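Local coordinates for biofilm-associated surface protein (Staphylococcus aureus, PDB 7C7U) that binds calcium ions and probably acts at the cell surface as a switch that modulates functional amyloid and biofilm formation, at residues G25-Y30 with V169-E174; F32-F37 with D232-K237; I53-H58 with I87-S92; S184-T189 with T363-L368. All coordinates share one frame; numbering follows the deposited sequence.

Interaction 1: G25-Y30 with V169-E174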
loop_
_atom_site.group_PDB
_atom_site.type_symbol
_atom_site.label_atom_id
_atom_site.label_comp_id
_atom_site.label_asym_id
_atom_site.label_seq_id
_atom_site.Cartn_x
_atom_site.Cartn_y
_atom_site.Cartn_z
ATOM N N GLY A 25 2.336 1.228 -5.449
ATOM C CA GLY A 25 2.291 2.538 -4.838
ATOM C C GLY A 25 1.807 3.595 -5.816
ATOM O O GLY A 25 1.572 3.346 -7.001
ATOM N N TYR A 26 1.666 4.814 -5.301
ATOM C CA TYR A 26 1.174 5.946 -6.076
ATOM C C TYR A 26 2.278 6.972 -6.321
ATOM O O TYR A 26 3.171 7.167 -5.490
ATOM C CB TYR A 26 0.003 6.642 -5.367
ATOM C CG TYR A 26 -1.325 5.911 -5.430
ATOM C CD1 TYR A 26 -1.972 5.695 -6.642
ATOM C CD2 TYR A 26 -1.945 5.463 -4.268
ATOM C CE1 TYR A 26 -3.200 5.033 -6.694
ATOM C CE2 TYR A 26 -3.162 4.799 -4.307
ATOM C CZ TYR A 26 -3.788 4.589 -5.520
ATOM O OH TYR A 26 -5.002 3.936 -5.553
ATOM N N THR A 27 2.197 7.631 -7.478
ATOM C CA THR A 27 2.987 8.810 -7.799
ATOM C C THR A 27 2.048 9.881 -8.334
ATOM O O THR A 27 0.942 9.583 -8.787
ATOM C CB THR A 27 4.073 8.532 -8.845
ATOM O OG1 THR A 27 4.882 9.705 -9.011
ATOM C CG2 THR A 27 3.432 8.195 -10.189
ATOM N N ASP A 28 2.479 11.136 -8.256
ATOM C CA ASP A 28 1.673 12.250 -8.738
ATOM C C ASP A 28 2.175 12.738 -10.089
ATOM O O ASP A 28 3.383 12.864 -10.314
ATOM C CB ASP A 28 1.659 13.407 -7.738
ATOM C CG ASP A 28 1.104 13.001 -6.388
ATOM O OD1 ASP A 28 1.891 12.534 -5.536
ATOM O OD2 ASP A 28 -0.122 13.137 -6.181
ATOM N N ASN A 29 1.230 12.968 -10.998
ATOM C CA ASN A 29 1.497 13.635 -12.267
ATOM C C ASN A 29 0.151 14.210 -12.705
ATOM O O ASN A 29 -0.696 13.480 -13.232
ATOM C CB ASN A 29 2.080 12.684 -13.303
ATOM C CG ASN A 29 2.446 13.386 -14.611
ATOM O OD1 ASN A 29 1.873 14.417 -14.959
ATOM N ND2 ASN A 29 3.397 12.811 -15.347
ATOM N N TYR A 30 -0.027 15.514 -12.478
ATOM C CA TYR A 30 -1.314 16.172 -12.667
ATOM C C TYR A 30 -1.685 16.363 -14.127
ATOM O O TYR A 30 -2.774 16.878 -14.404
ATOM C CB TYR A 30 -1.317 17.512 -11.931
ATOM C CG TYR A 30 -0.894 17.378 -10.482
ATOM C CD1 TYR A 30 0.343 17.847 -10.055
ATOM C CD2 TYR A 30 -1.721 16.757 -9.544
ATOM C CE1 TYR A 30 0.746 17.719 -8.730
ATOM C CE2 TYR A 30 -1.326 16.623 -8.213
ATOM C CZ TYR A 30 -0.088 17.109 -7.817
ATOM O OH TYR A 30 0.330 16.994 -6.510
ATOM N N VAL A 169 -3.068 4.781 -15.507
ATOM C CA VAL A 169 -1.788 5.018 -16.153
ATOM C C VAL A 169 -0.687 4.621 -15.173
ATOM O O VAL A 169 -0.711 5.024 -14.004
ATOM C CB VAL A 169 -1.651 6.491 -16.581
ATOM C CG1 VAL A 169 -0.254 6.780 -17.117
ATOM C CG2 VAL A 169 -2.704 6.835 -17.629
ATOM N N ARG A 170 0.254 3.803 -15.635
ATOM C CA ARG A 170 1.402 3.406 -14.833
ATOM C C ARG A 170 2.636 4.164 -15.300
ATOM O O ARG A 170 2.931 4.201 -16.498
ATOM C CB ARG A 170 1.662 1.902 -14.925
ATOM C CG ARG A 170 2.692 1.380 -13.876
ATOM C CD ARG A 170 2.861 -0.137 -13.956
ATOM N NE ARG A 170 3.365 -0.578 -15.260
ATOM C CZ ARG A 170 4.650 -0.754 -15.562
ATOM N NH1 ARG A 170 4.990 -1.161 -16.778
ATOM N NH2 ARG A 170 5.598 -0.561 -14.645
ATOM N N ASP A 171 3.345 4.766 -14.349
ATOM C CA ASP A 171 4.683 5.318 -14.567
ATOM C C ASP A 171 5.640 4.140 -14.617
ATOM O O ASP A 171 5.954 3.538 -13.587
ATOM C CB ASP A 171 5.032 6.297 -13.447
ATOM C CG ASP A 171 6.420 6.953 -13.607
ATOM O OD1 ASP A 171 7.287 6.433 -14.347
ATOM O OD2 ASP A 171 6.632 8.002 -12.960
ATOM N N SER A 172 6.097 3.782 -15.819
ATOM C CA SER A 172 6.940 2.596 -15.941
ATOM C C SER A 172 8.344 2.830 -15.401
ATOM O O SER A 172 9.056 1.857 -15.129
ATOM C CB SER A 172 7.019 2.127 -17.390
ATOM O OG SER A 172 7.758 3.045 -18.162
ATOM N N ARG A 173 8.762 4.090 -15.248
ATOM C CA ARG A 173 10.050 4.349 -14.616
ATOM C C ARG A 173 9.986 4.070 -13.119
ATOM O O ARG A 173 10.930 3.513 -12.546
ATOM C CB ARG A 173 10.496 5.788 -14.885
ATOM C CG ARG A 173 11.864 6.131 -14.282
ATOM C CD ARG A 173 12.255 7.577 -14.539
ATOM N NE ARG A 173 12.203 7.927 -15.957
ATOM C CZ ARG A 173 12.449 9.146 -16.432
ATOM N NH1 ARG A 173 12.767 10.127 -15.598
ATOM N NH2 ARG A 173 12.371 9.385 -17.738
ATOM N N GLU A 174 8.869 4.410 -12.473
ATOM C CA GLU A 174 8.740 4.248 -11.031
ATOM C C GLU A 174 7.918 3.029 -10.623
ATOM O O GLU A 174 7.908 2.685 -9.432
ATOM C CB GLU A 174 8.111 5.502 -10.408
ATOM C CG GLU A 174 8.732 6.817 -10.839
ATOM C CD GLU A 174 8.129 8.004 -10.102
ATOM O OE1 GLU A 174 7.173 7.793 -9.325
ATOM O OE2 GLU A 174 8.606 9.145 -10.291
#
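Thr27 meets Glu174 through a single polar bond and lies against Asp171 through a methyl group. Starting at the branch point, Thr27 CB already sits 3.2 Å from Glu174 OE1. Of its two branches, the hydroxyl does the binding: OG1 stands anti to the backbone nitrogen (chi1 -175°), which carries it across to the carboxylate, and it donates a hydrogen bond of 3.0 Å to Glu174 OE1. The donor comes in on the syn side of that oxygen, tilted 30° out of the carboxylate plane. The other branch, Thr27 CG2, lies 3.9 Å from the same Glu174 OE1 and 4.1 Å from Asp171 CB. Thr27 crosses both acidic side chains at about a right angle.

The carboxylate of Glu174 reaches Thr27 on an extended chain that starts from a turn shaped by Asp171. Asp171 OD1 accepts the backbone N-H of Glu174 at 3.2 Å from above the carboxylate plane, the Asx motif of the turn joining strands 163-171 and 176-178 of a beta-hairpin. Thr27 belongs to the short strand 26-27, which pairs in parallel with 176-178, the return strand of that hairpin. The other oxygen of Asp171, OD2, forms a salt bridge with Arg69, which also makes a long, weak ion pair with Glu174 OE2.

The contact is thus a neutral hydroxyl tying a short strand to a hairpin turn bearing two carboxylates, with the nearby guanidinium of Arg69 probably offsetting some of the negative charge that they bring together.

Interaction 2: F32-F37 with D232-K237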
loop_
_atom_site.group_PDB
_atom_site.type_symbol
_atom_site.label_atom_id
_atom_site.label_comp_id
_atom_site.label_asym_id
_atom_site.label_seq_id
_atom_site.Cartn_x
_atom_site.Cartn_y
_atom_site.Cartn_z
ATOM N N PHE A 32 -2.256 13.916 -16.217
ATOM C CA PHE A 32 -3.131 12.811 -16.604
ATOM C C PHE A 32 -4.483 12.946 -15.915
ATOM O O PHE A 32 -4.562 12.929 -14.682
ATOM C CB PHE A 32 -2.508 11.462 -16.261
ATOM C CG PHE A 32 -1.432 11.036 -17.204
ATOM C CD1 PHE A 32 -1.755 10.510 -18.441
ATOM C CD2 PHE A 32 -0.093 11.148 -16.849
ATOM C CE1 PHE A 32 -0.775 10.106 -19.313
ATOM C CE2 PHE A 32 0.898 10.745 -17.722
ATOM C CZ PHE A 32 0.557 10.225 -18.952
ATOM N N ALA A 33 -5.540 13.063 -16.708
ATOM C CA ALA A 33 -6.884 13.002 -16.161
ATOM C C ALA A 33 -7.270 11.544 -15.885
ATOM O O ALA A 33 -6.542 10.597 -16.207
ATOM C CB ALA A 33 -7.870 13.677 -17.111
ATOM N N SER A 34 -8.446 11.353 -15.299
ATOM C CA SER A 34 -8.909 10.000 -15.022
ATOM C C SER A 34 -9.274 9.297 -16.323
ATOM O O SER A 34 -9.896 9.876 -17.215
ATOM C CB SER A 34 -10.111 10.023 -14.076
ATOM O OG SER A 34 -10.214 8.814 -13.338
ATOM N N MET A 35 -8.861 8.046 -16.432
ATOM C CA MET A 35 -9.251 7.210 -17.548
ATOM C C MET A 35 -10.565 6.526 -17.210
ATOM O O MET A 35 -10.877 6.317 -16.040
ATOM C CB MET A 35 -8.158 6.193 -17.826
ATOM C CG MET A 35 -6.875 6.864 -18.242
ATOM S SD MET A 35 -6.059 5.758 -19.358
ATOM C CE MET A 35 -7.458 5.317 -20.344
ATOM N N LEU A 36 -11.368 6.237 -18.236
ATOM C CA LEU A 36 -12.697 5.660 -18.043
ATOM C C LEU A 36 -12.832 4.409 -18.899
ATOM O O LEU A 36 -12.918 4.502 -20.125
ATOM C CB LEU A 36 -13.795 6.658 -18.405
ATOM C CG LEU A 36 -14.443 7.497 -17.303
ATOM C CD1 LEU A 36 -13.430 8.382 -16.586
ATOM C CD2 LEU A 36 -15.627 8.331 -17.857
ATOM N N PHE A 37 -12.888 3.253 -18.253
ATOM C CA PHE A 37 -13.122 1.974 -18.902
ATOM C C PHE A 37 -14.626 1.746 -18.988
ATOM O O PHE A 37 -15.320 1.774 -17.969
ATOM C CB PHE A 37 -12.411 0.875 -18.103
ATOM C CG PHE A 37 -12.569 -0.500 -18.662
ATOM C CD1 PHE A 37 -11.963 -0.863 -19.853
ATOM C CD2 PHE A 37 -13.306 -1.447 -17.966
ATOM C CE1 PHE A 37 -12.107 -2.154 -20.361
ATOM C CE2 PHE A 37 -13.448 -2.732 -18.440
ATOM C CZ PHE A 37 -12.851 -3.091 -19.650
ATOM N N ASP A 232 -15.144 8.978 -5.752
ATOM C CA ASP A 232 -15.226 10.078 -6.714
ATOM C C ASP A 232 -15.776 9.571 -8.038
ATOM O O ASP A 232 -15.135 8.748 -8.698
ATOM C CB ASP A 232 -13.866 10.723 -6.971
ATOM C CG ASP A 232 -13.267 11.379 -5.734
ATOM O OD1 ASP A 232 -14.020 11.834 -4.856
ATOM O OD2 ASP A 232 -12.026 11.451 -5.660
ATOM N N GLN A 233 -16.906 10.120 -8.467
ATOM C CA GLN A 233 -17.476 9.761 -9.756
ATOM C C GLN A 233 -17.158 10.846 -10.783
ATOM O O GLN A 233 -17.251 12.037 -10.484
ATOM C CB GLN A 233 -18.988 9.568 -9.640
ATOM C CG GLN A 233 -19.672 9.183 -10.966
ATOM C CD GLN A 233 -21.139 8.847 -10.791
ATOM O OE1 GLN A 233 -21.663 8.897 -9.676
ATOM N NE2 GLN A 233 -21.823 8.538 -11.899
ATOM N N GLN A 234 -16.751 10.432 -11.978
ATOM C CA GLN A 234 -16.594 11.338 -13.110
ATOM C C GLN A 234 -17.651 10.992 -14.154
ATOM O O GLN A 234 -17.893 9.812 -14.424
ATOM C CB GLN A 234 -15.205 11.211 -13.748
ATOM C CG GLN A 234 -14.036 11.104 -12.759
ATOM C CD GLN A 234 -13.536 12.445 -12.229
ATOM O OE1 GLN A 234 -13.858 13.498 -12.766
ATOM N NE2 GLN A 234 -12.738 12.400 -11.164
ATOM N N ILE A 235 -18.272 12.013 -14.735
ATOM C CA ILE A 235 -19.196 11.865 -15.859
ATOM C C ILE A 235 -18.659 12.742 -16.986
ATOM O O ILE A 235 -18.720 13.977 -16.912
ATOM C CB ILE A 235 -20.624 12.266 -15.492
ATOM C CG1 ILE A 235 -21.091 11.511 -14.254
ATOM C CG2 ILE A 235 -21.602 11.963 -16.675
ATOM C CD1 ILE A 235 -22.295 12.150 -13.572
ATOM N N MET A 236 -18.106 12.111 -18.012
ATOM C CA MET A 236 -17.589 12.836 -19.150
ATOM C C MET A 236 -18.748 13.305 -20.028
ATOM O O MET A 236 -19.743 12.589 -20.211
ATOM C CB MET A 236 -16.654 11.953 -19.966
ATOM C CG MET A 236 -15.386 11.526 -19.233
ATOM S SD MET A 236 -14.169 10.786 -20.347
ATOM C CE MET A 236 -15.003 11.069 -21.921
ATOM N N LYS A 237 -18.612 14.507 -20.565
ATOM C CA LYS A 237 -19.641 15.112 -21.410
ATOM C C LYS A 237 -19.397 14.817 -22.881
ATOM O O LYS A 237 -18.259 14.648 -23.317
ATOM C CB LYS A 237 -19.663 16.627 -21.229
ATOM C CG LYS A 237 -20.145 17.120 -19.873
ATOM C CD LYS A 237 -20.212 18.662 -19.899
ATOM C CE LYS A 237 -20.570 19.216 -18.534
ATOM N NZ LYS A 237 -20.718 20.702 -18.589
#
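Apolar contact between Leu36 and Met236 dominates. One methyl of the leucine, CD2, presses on Met236 CG at 3.5 Å, tighter than ordinary van der Waals spacing, and lies 3.8 Å from the sulfur atom SD. The two side chains slide past each other in opposite directions, so the leucine branch lies alongside the thioether and does not meet its terminal methyl head on. Met236 CG stands anti to the carbonyl carbon (chi1 -65°), which carries CG and SD past Leu36 CD2.

Looser contacts involve polar residues but use their carbon atoms. Leu36 CD1 comes within 4.4 Å of Gln234 CB, and Ser34 CB within 4.3 Å of Gln234 CG. Here the serine and glutamine pack through the aliphatic parts of their side chains.

Residues 32-37 lead into strand 36-39, which pairs with strand 52-61 of the large mixed sheet, whereas residues 232-237 end strand 228-237 of a separate five-stranded antiparallel sheet. The contact therefore joins two sheets through side chains. Leu36 also touches Ser214 on strand 210-220, and Met236 reaches back to His58 on strand 52-61, so each has a further neighbour on the adjoining sheet.

Interaction 3: I53-H58 with I87-S92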
loop_
_atom_site.group_PDB
_atom_site.type_symbol
_atom_site.label_atom_id
_atom_site.label_comp_id
_atom_site.label_asym_id
_atom_site.label_seq_id
_atom_site.Cartn_x
_atom_site.Cartn_y
_atom_site.Cartn_z
ATOM N N ILE A 53 -15.814 -9.742 -24.457
ATOM C CA ILE A 53 -16.340 -8.622 -23.689
ATOM C C ILE A 53 -15.897 -7.347 -24.390
ATOM O O ILE A 53 -14.691 -7.061 -24.431
ATOM C CB ILE A 53 -15.857 -8.647 -22.230
ATOM C CG1 ILE A 53 -16.352 -9.912 -21.525
ATOM C CG2 ILE A 53 -16.349 -7.415 -21.478
ATOM C CD1 ILE A 53 -15.715 -10.106 -20.143
ATOM N N PRO A 54 -16.802 -6.571 -24.971
ATOM C CA PRO A 54 -16.402 -5.344 -25.655
ATOM C C PRO A 54 -16.261 -4.181 -24.682
ATOM O O PRO A 54 -16.837 -4.170 -23.591
ATOM C CB PRO A 54 -17.561 -5.112 -26.622
ATOM C CG PRO A 54 -18.734 -5.578 -25.839
ATOM C CD PRO A 54 -18.257 -6.782 -25.043
ATOM N N PHE A 55 -15.482 -3.184 -25.101
ATOM C CA PHE A 55 -15.320 -1.987 -24.292
ATOM C C PHE A 55 -14.878 -0.822 -25.163
ATOM O O PHE A 55 -14.316 -0.997 -26.249
ATOM C CB PHE A 55 -14.304 -2.200 -23.144
ATOM C CG PHE A 55 -12.881 -2.440 -23.599
ATOM C CD1 PHE A 55 -12.426 -3.735 -23.857
ATOM C CD2 PHE A 55 -11.976 -1.391 -23.684
ATOM C CE1 PHE A 55 -11.113 -3.965 -24.233
ATOM C CE2 PHE A 55 -10.669 -1.603 -24.064
ATOM C CZ PHE A 55 -10.224 -2.896 -24.336
ATOM N N ASP A 56 -15.127 0.375 -24.651
ATOM C CA ASP A 56 -14.432 1.576 -25.076
ATOM C C ASP A 56 -13.570 2.052 -23.921
ATOM O O ASP A 56 -13.819 1.721 -22.764
ATOM C CB ASP A 56 -15.406 2.689 -25.493
ATOM C CG ASP A 56 -16.284 2.281 -26.667
ATOM O OD1 ASP A 56 -15.763 1.698 -27.639
ATOM O OD2 ASP A 56 -17.499 2.514 -26.600
ATOM N N LEU A 57 -12.543 2.824 -24.241
ATOM C CA LEU A 57 -11.693 3.422 -23.224
ATOM C C LEU A 57 -11.619 4.915 -23.516
ATOM O O LEU A 57 -11.203 5.307 -24.609
ATOM C CB LEU A 57 -10.316 2.764 -23.238
ATOM C CG LEU A 57 -9.369 3.012 -22.064
ATOM C CD1 LEU A 57 -10.002 2.698 -20.699
ATOM C CD2 LEU A 57 -8.128 2.174 -22.288
ATOM N N HIS A 58 -12.053 5.742 -22.567
ATOM C CA HIS A 58 -12.082 7.187 -22.751
ATOM C C HIS A 58 -11.029 7.853 -21.879
ATOM O O HIS A 58 -10.780 7.422 -20.744
ATOM C CB HIS A 58 -13.450 7.782 -22.402
ATOM C CG HIS A 58 -14.620 7.051 -22.985
ATOM N ND1 HIS A 58 -15.109 7.303 -24.251
ATOM C CD2 HIS A 58 -15.432 6.108 -22.450
ATOM C CE1 HIS A 58 -16.152 6.526 -24.483
ATOM N NE2 HIS A 58 -16.371 5.794 -23.403
ATOM N N ILE A 87 -6.346 -9.042 -25.583
ATOM C CA ILE A 87 -7.022 -7.769 -25.367
ATOM C C ILE A 87 -6.477 -6.786 -26.389
ATOM O O ILE A 87 -5.259 -6.706 -26.589
ATOM C CB ILE A 87 -6.819 -7.214 -23.945
ATOM C CG1 ILE A 87 -7.249 -8.227 -22.873
ATOM C CG2 ILE A 87 -7.610 -5.915 -23.758
ATOM C CD1 ILE A 87 -7.084 -7.697 -21.470
ATOM N N SER A 88 -7.372 -6.052 -27.041
ATOM C CA SER A 88 -6.963 -5.070 -28.037
ATOM C C SER A 88 -8.046 -4.009 -28.167
ATOM O O SER A 88 -9.205 -4.228 -27.804
ATOM C CB SER A 88 -6.706 -5.717 -29.400
ATOM O OG SER A 88 -7.927 -6.213 -29.927
ATOM N N ALA A 89 -7.648 -2.865 -28.726
ATOM C CA ALA A 89 -8.553 -1.758 -28.988
ATOM C C ALA A 89 -7.956 -0.904 -30.095
ATOM O O ALA A 89 -6.745 -0.922 -30.330
ATOM C CB ALA A 89 -8.787 -0.916 -27.726
ATOM N N ASN A 90 -8.819 -0.134 -30.750
ATOM C CA ASN A 90 -8.388 0.827 -31.762
ATOM C C ASN A 90 -7.934 2.111 -31.091
ATOM O O ASN A 90 -8.664 2.653 -30.260
ATOM C CB ASN A 90 -9.530 1.159 -32.715
ATOM C CG ASN A 90 -9.934 -0.009 -33.567
ATOM O OD1 ASN A 90 -9.241 -1.020 -33.612
ATOM N ND2 ASN A 90 -11.048 0.129 -34.268
ATOM N N PRO A 91 -6.771 2.649 -31.446
ATOM C CA PRO A 91 -6.405 3.972 -30.936
ATOM C C PRO A 91 -7.416 5.006 -31.412
ATOM O O PRO A 91 -8.159 4.792 -32.372
ATOM C CB PRO A 91 -5.012 4.222 -31.532
ATOM C CG PRO A 91 -4.519 2.860 -31.930
ATOM C CD PRO A 91 -5.746 2.098 -32.344
ATOM N N SER A 92 -7.487 6.110 -30.676
ATOM C CA SER A 92 -8.446 7.156 -30.999
ATOM C C SER A 92 -8.177 7.678 -32.398
ATOM O O SER A 92 -7.038 7.999 -32.735
ATOM C CB SER A 92 -8.359 8.295 -29.988
ATOM O OG SER A 92 -7.026 8.768 -29.858
#
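The phenyl ring of Phe55 is the flat group that reaches Ile87, Ser88 and Ala89, and all three approach it obliquely, squarely over neither a face nor an edge. Its far end does the touching. Ile87 CG2 lies 4.0 Å from CZ and equally near CE1, giving the methyl branch a place beside one flank of the ring tip. Ala89 CB sits 4.2 Å from CE2, towards the other flank. Between these side chains in sequence, the backbone carbonyl oxygen of Ser88 comes within 3.9 Å of CZ. Phe55 and Ile87 cross at about a right angle.

Chi1 puts the ring there. Phe55 CG lies between the backbone nitrogen and the carbonyl carbon (chi1 66°), and this brings the ring nearer to strand 84-90 than its CB direction alone would suggest. The methyl of Ala89, by contrast, points toward the opposing strand.

Both strands pair antiparallel with strand 133-144, which lies between them in the mixed sheet, yet their short segments run at 54° with axes 8.2 Å apart, consistent with the twist and curl of this sheet. Phe55 reaches across the intervening strand, and it also packs on Ile142 of that strand and meets the ring of Phe37 with the planes at about 45°. Ile87 continues the apolar layer to Phe100 on strand 98-104.

Chemically, the contact is dispersive: aromatic carbon against methyl groups in a buried setting, with the Ser88 carbonyl oxygen merely a polar neighbour near CZ.

Interaction 4: S184-T189 with T363-L368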
loop_
_atom_site.group_PDB
_atom_site.type_symbol
_atom_site.label_atom_id
_atom_site.label_comp_id
_atom_site.label_asym_id
_atom_site.label_seq_id
_atom_site.Cartn_x
_atom_site.Cartn_y
_atom_site.Cartn_z
ATOM N N SER A 184 -11.974 2.653 -11.463
ATOM C CA SER A 184 -12.290 1.253 -11.189
ATOM C C SER A 184 -13.782 1.048 -11.430
ATOM O O SER A 184 -14.469 1.940 -11.938
ATOM C CB SER A 184 -11.868 0.842 -9.771
ATOM O OG SER A 184 -12.505 1.624 -8.756
ATOM N N GLY A 185 -14.275 -0.134 -11.069
ATOM C CA GLY A 185 -15.674 -0.493 -11.237
ATOM C C GLY A 185 -15.863 -2.004 -11.241
ATOM O O GLY A 185 -14.998 -2.763 -10.800
ATOM N N TYR A 186 -17.021 -2.427 -11.745
ATOM C CA TYR A 186 -17.264 -3.846 -11.889
ATOM C C TYR A 186 -18.239 -4.046 -13.033
ATOM O O TYR A 186 -19.054 -3.166 -13.316
ATOM C CB TYR A 186 -17.800 -4.487 -10.601
ATOM C CG TYR A 186 -19.043 -3.842 -10.015
ATOM C CD1 TYR A 186 -20.317 -4.317 -10.335
ATOM C CD2 TYR A 186 -18.950 -2.798 -9.113
ATOM C CE1 TYR A 186 -21.453 -3.744 -9.782
ATOM C CE2 TYR A 186 -20.080 -2.226 -8.546
ATOM C CZ TYR A 186 -21.331 -2.704 -8.900
ATOM O OH TYR A 186 -22.462 -2.140 -8.356
ATOM N N PHE A 187 -18.119 -5.200 -13.693
ATOM C CA PHE A 187 -19.014 -5.568 -14.785
ATOM C C PHE A 187 -20.402 -5.854 -14.248
ATOM O O PHE A 187 -20.560 -6.464 -13.187
ATOM C CB PHE A 187 -18.500 -6.805 -15.505
ATOM C CG PHE A 187 -17.202 -6.602 -16.213
ATOM C CD1 PHE A 187 -17.170 -6.046 -17.487
ATOM C CD2 PHE A 187 -16.007 -7.004 -15.620
ATOM C CE1 PHE A 187 -15.962 -5.880 -18.147
ATOM C CE2 PHE A 187 -14.804 -6.846 -16.274
ATOM C CZ PHE A 187 -14.774 -6.265 -17.535
ATOM N N LEU A 188 -21.417 -5.420 -14.984
ATOM C CA LEU A 188 -22.789 -5.652 -14.571
ATOM C C LEU A 188 -23.233 -7.016 -15.077
ATOM O O LEU A 188 -22.992 -7.360 -16.240
ATOM C CB LEU A 188 -23.717 -4.554 -15.091
ATOM C CG LEU A 188 -23.395 -3.140 -14.617
ATOM C CD1 LEU A 188 -24.402 -2.118 -15.102
ATOM C CD2 LEU A 188 -23.265 -3.100 -13.092
ATOM N N THR A 189 -23.830 -7.802 -14.194
ATOM C CA THR A 189 -24.407 -9.097 -14.537
ATOM C C THR A 189 -25.877 -9.094 -14.162
ATOM O O THR A 189 -26.393 -8.126 -13.588
ATOM C CB THR A 189 -23.703 -10.252 -13.810
ATOM O OG1 THR A 189 -24.057 -10.225 -12.420
ATOM C CG2 THR A 189 -22.194 -10.192 -13.985
ATOM N N THR A 363 -17.529 -2.432 -3.187
ATOM C CA THR A 363 -18.018 -1.857 -4.434
ATOM C C THR A 363 -19.033 -0.768 -4.151
ATOM O O THR A 363 -19.680 -0.760 -3.102
ATOM C CB THR A 363 -18.607 -2.939 -5.346
ATOM O OG1 THR A 363 -19.548 -3.714 -4.616
ATOM C CG2 THR A 363 -17.496 -3.855 -5.858
ATOM N N PHE A 364 -19.121 0.186 -5.093
ATOM C CA PHE A 364 -19.948 1.378 -4.968
ATOM C C PHE A 364 -20.542 1.701 -6.334
ATOM O O PHE A 364 -20.040 1.239 -7.366
ATOM C CB PHE A 364 -19.150 2.584 -4.479
ATOM C CG PHE A 364 -18.260 2.267 -3.320
ATOM C CD1 PHE A 364 -17.027 1.668 -3.525
ATOM C CD2 PHE A 364 -18.690 2.508 -2.032
ATOM C CE1 PHE A 364 -16.210 1.341 -2.438
ATOM C CE2 PHE A 364 -17.880 2.179 -0.949
ATOM C CZ PHE A 364 -16.648 1.598 -1.163
ATOM N N ALA A 365 -21.618 2.486 -6.317
ATOM C CA ALA A 365 -22.253 2.974 -7.551
ATOM C C ALA A 365 -22.847 4.359 -7.321
ATOM O O ALA A 365 -23.234 4.714 -6.199
ATOM C CB ALA A 365 -23.341 2.009 -8.070
ATOM N N GLY A 366 -22.943 5.129 -8.410
ATOM C CA GLY A 366 -23.566 6.440 -8.381
ATOM C C GLY A 366 -24.196 6.708 -9.737
ATOM O O GLY A 366 -23.736 6.193 -10.756
ATOM N N TYR A 367 -25.277 7.474 -9.740
ATOM C CA TYR A 367 -25.999 7.769 -10.983
ATOM C C TYR A 367 -26.980 8.900 -10.728
ATOM O O TYR A 367 -27.387 9.154 -9.591
ATOM C CB TYR A 367 -26.732 6.527 -11.547
ATOM C CG TYR A 367 -27.709 5.871 -10.587
ATOM C CD1 TYR A 367 -27.263 4.961 -9.607
ATOM C CD2 TYR A 367 -29.066 6.141 -10.654
ATOM C CE1 TYR A 367 -28.160 4.363 -8.739
ATOM C CE2 TYR A 367 -29.967 5.552 -9.783
ATOM C CZ TYR A 367 -29.504 4.655 -8.833
ATOM O OH TYR A 367 -30.399 4.082 -7.963
ATOM N N LEU A 368 -27.348 9.590 -11.812
ATOM C CA LEU A 368 -28.357 10.634 -11.798
ATOM C C LEU A 368 -29.664 10.075 -12.351
ATOM O O LEU A 368 -29.669 9.262 -13.278
ATOM C CB LEU A 368 -27.917 11.848 -12.648
ATOM C CG LEU A 368 -26.748 12.648 -12.050
ATOM C CD1 LEU A 368 -26.014 13.478 -13.102
ATOM C CD2 LEU A 368 -27.314 13.534 -10.948
#
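Thr363, the first residue of segment 363-368 to meet Tyr186, packs beside the CD2-CE2 bond of the phenol ring. Its CB is 3.6 Å from Tyr186 CE2, and its methyl CG2 is 3.7 Å from CD2. The approach of CB is oblique to the ring, and the two side chains cross at about a right angle. CG2 comes to this place by standing anti to the carbonyl carbon of Thr363.

Phe364 follows with its backbone alone. Its side chain leaves the backbone on the far side and touches Ser383 and Leu385 of strand 381-388, but its carbonyl oxygen lies 3.7 Å from Tyr186 CE2, at the ring edge and near the ring plane. Next, the methyl of Ala365 comes within 4.3 Å of the hydroxyl oxygen OH of Tyr186, and this is the last touch along the segment.

The short strand segments cross nearly at right angles, at 92° with axes 7.6 Å apart, where two sheets meet: 183-187 belongs to the mixed sheet and 359-369 to a four-stranded antiparallel one. Leu195 of helix 193-199 touches both Tyr186 and Ala365. Thr363 also lies against Lys162 and Asn164, which take part in a calcium site whose ion is about 7 Å from its side chain.

Tyr186 thus offers mostly carbon to the crossing strand, and its edge-on meeting with the Phe364 carbonyl, near the ring plane, would be mildly attractive, since ring hydrogens carry a small positive charge.

In the fold
Interactions 3 and 4 are buried carbon packing; interaction 2 is partly buried, with a polar margin at Ser34 and Gln234. Interaction 1, on a hairpin turn, is also partly buried but relies on a hydroxyl-carboxylate bond. All four reach the large mixed sheet. Interactions 1 and 3 stay within it; interactions 2 and 4 fasten it to the five-stranded and four-stranded sheets. The centres of interactions 2 and 4 are about 13 Å apart, and Phe37 touches Phe187 between them. Interactions 2 and 3 lie on the neighbouring strands 36-39 and 52-61, and Phe187 also packs on Ile53 of interaction 3. Val169 brings interaction 1 against Phe32 and Met35, linking the polar turn to this apolar interior.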